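Local coordinates for protein hydrogen peroxide-inducible genes activator (Corynebacterium glutamicum, PDB 6G4R) that probably acts as an OxyR-type, LysR-family transcriptional regulator that senses hydrogen peroxide and controls the expression of peroxide-response genes, at residues L155-P160 and G281-S286. The protein carries 1 engineered substitution. Sequence-based numbering, arbitrary orientation.
Sequences LPSEAP and GLVYRS
Leu155 lays the forked end of its side chain over the bare backbone of Gly281, both methyls meeting the N and CA of that residue. CD2 comes to 3.5 Å from Gly281 N, and CD1 lies 3.6 Å from Gly281 CA, so both methyls rest against one side of the N-CA bond of the glycine. The first torsion sets this up: CG is anti to the carbonyl carbon (chi1 -60°), which carries the methyls across to the strand although the CB itself does not point at it. CD1 also reaches along the strand to Val283, 4.3 Å from its CG2. The same methyl of Val283 meets the hydroxyl of Ser157, with OG 4.3 Å from CG2, a loose van der Waals approach. Strand 274-285 runs antiparallel to strand 150-154 in the mixed sheet of the LysR substrate-binding domain, a periplasmic-binding-protein-like fold, and backbone hydrogen bonds between Leu155 and Arg279, Gly281 and Met153, and Val283 and Ala151 hold that pairing. Residues 155-160 follow strand 150-154, turning through a cis peptide before Pro156 on the way to strand 162-177. No hydrogen bond joins the loop segment to 281-286. Leu282 points away from the loop and packs on helix 291-313. At the far end, Pro160 O is 4.4 Å from Ser286 OG.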
loop_
_atom_site.group_PDB
_atom_site.type_symbol
_atom_site.label_atom_id
_atom_site.label_comp_id
_atom_site.label_asym_id
_atom_site.label_seq_id
_atom_site.Cartn_x
_atom_site.Cartn_y
_atom_site.Cartn_z
ATOM N N LEU B 155 21.736 9.207 -2.067
ATOM C CA LEU B 155 22.756 8.352 -2.656
ATOM C C LEU B 155 23.449 7.524 -1.577
ATOM O O LEU B 155 23.534 7.948 -0.420
ATOM C CB LEU B 155 23.798 9.178 -3.415
ATOM C CG LEU B 155 23.470 10.087 -4.608
ATOM C CD1 LEU B 155 22.001 10.049 -5.038
ATOM C CD2 LEU B 155 23.931 11.508 -4.329
ATOM N N PRO B 156 23.961 6.330 -1.922
ATOM C CA PRO B 156 23.924 5.739 -3.266
ATOM C C PRO B 156 22.620 5.027 -3.612
ATOM O O PRO B 156 21.980 4.434 -2.743
ATOM C CB PRO B 156 25.079 4.739 -3.227
ATOM C CG PRO B 156 25.125 4.301 -1.808
ATOM C CD PRO B 156 24.736 5.501 -0.982
ATOM N N SER B 157 22.235 5.099 -4.883
ATOM C CA SER B 157 21.074 4.382 -5.391
ATOM C C SER B 157 21.525 3.000 -5.848
ATOM O O SER B 157 22.366 2.883 -6.746
ATOM C CB SER B 157 20.416 5.150 -6.537
ATOM O OG SER B 157 21.313 5.318 -7.621
ATOM N N GLU B 158 20.969 1.959 -5.236
ATOM C CA GLU B 158 21.324 0.582 -5.578
ATOM C C GLU B 158 20.838 0.147 -6.963
ATOM O O GLU B 158 20.972 -1.045 -7.275
ATOM C CB GLU B 158 20.777 -0.372 -4.516
ATOM N N ALA B 159 20.293 1.027 -7.800
ATOM C CA ALA B 159 19.809 0.561 -9.094
ATOM C C ALA B 159 20.917 0.644 -10.141
ATOM O O ALA B 159 21.626 1.653 -10.217
ATOM C CB ALA B 159 18.612 1.385 -9.554
ATOM N N PRO B 160 21.080 -0.396 -10.956
ATOM C CA PRO B 160 22.139 -0.374 -11.973
ATOM C C PRO B 160 21.762 0.417 -13.217
ATOM O O PRO B 160 22.616 1.074 -13.819
ATOM C CB PRO B 160 22.337 -1.860 -12.295
ATOM C CG PRO B 160 20.995 -2.466 -12.049
ATOM C CD PRO B 160 20.376 -1.690 -10.911
ATOM N N GLY B 281 21.083 13.502 -4.332
ATOM C CA GLY B 281 21.502 13.572 -5.718
ATOM C C GLY B 281 20.337 13.452 -6.678
ATOM O O GLY B 281 19.199 13.184 -6.287
ATOM N N LEU B 282 20.649 13.654 -7.955
ATOM C CA LEU B 282 19.684 13.526 -9.041
ATOM C C LEU B 282 19.895 12.194 -9.747
ATOM O O LEU B 282 21.019 11.865 -10.140
ATOM C CB LEU B 282 19.819 14.672 -10.045
ATOM C CG LEU B 282 18.841 15.841 -9.925
ATOM C CD1 LEU B 282 18.849 16.663 -11.206
ATOM C CD2 LEU B 282 17.437 15.350 -9.603
ATOM N N VAL B 283 18.816 11.432 -9.904
ATOM C CA VAL B 283 18.867 10.091 -10.472
ATOM C C VAL B 283 17.991 10.061 -11.717
ATOM O O VAL B 283 16.828 10.475 -11.673
ATOM C CB VAL B 283 18.408 9.031 -9.455
ATOM C CG1 VAL B 283 18.363 7.658 -10.100
ATOM C CG2 VAL B 283 19.326 9.027 -8.243
ATOM N N TYR B 284 18.553 9.575 -12.823
ATOM C CA TYR B 284 17.835 9.482 -14.085
ATOM C C TYR B 284 18.234 8.194 -14.794
ATOM O O TYR B 284 19.175 7.503 -14.395
ATOM C CB TYR B 284 18.100 10.704 -14.977
ATOM C CG TYR B 284 19.546 10.883 -15.385
ATOM C CD1 TYR B 284 20.465 11.464 -14.523
ATOM C CD2 TYR B 284 19.986 10.484 -16.639
ATOM C CE1 TYR B 284 21.785 11.633 -14.895
ATOM C CE2 TYR B 284 21.305 10.649 -17.021
ATOM C CZ TYR B 284 22.199 11.224 -16.144
ATOM O OH TYR B 284 23.513 11.391 -16.520
ATOM N N ARG B 285 17.502 7.878 -15.859
ATOM C CA ARG B 285 17.722 6.638 -16.590
ATOM C C ARG B 285 18.997 6.709 -17.424
ATOM O O ARG B 285 19.365 7.760 -17.956
ATOM C CB ARG B 285 16.525 6.334 -17.490
ATOM C CG ARG B 285 15.229 6.104 -16.732
ATOM C CD ARG B 285 14.068 5.854 -17.678
ATOM N NE ARG B 285 13.664 7.067 -18.381
ATOM C CZ ARG B 285 12.704 7.886 -17.962
ATOM N NH1 ARG B 285 12.045 7.620 -16.842
ATOM N NH2 ARG B 285 12.400 8.969 -18.663
ATOM N N SER B 286 19.674 5.564 -17.536
ATOM C CA SER B 286 20.887 5.500 -18.345
ATOM C C SER B 286 20.572 5.677 -19.826
ATOM O O SER B 286 21.363 6.272 -20.569
ATOM C CB SER B 286 21.604 4.171 -18.107
ATOM O OG SER B 286 22.302 4.175 -16.875
#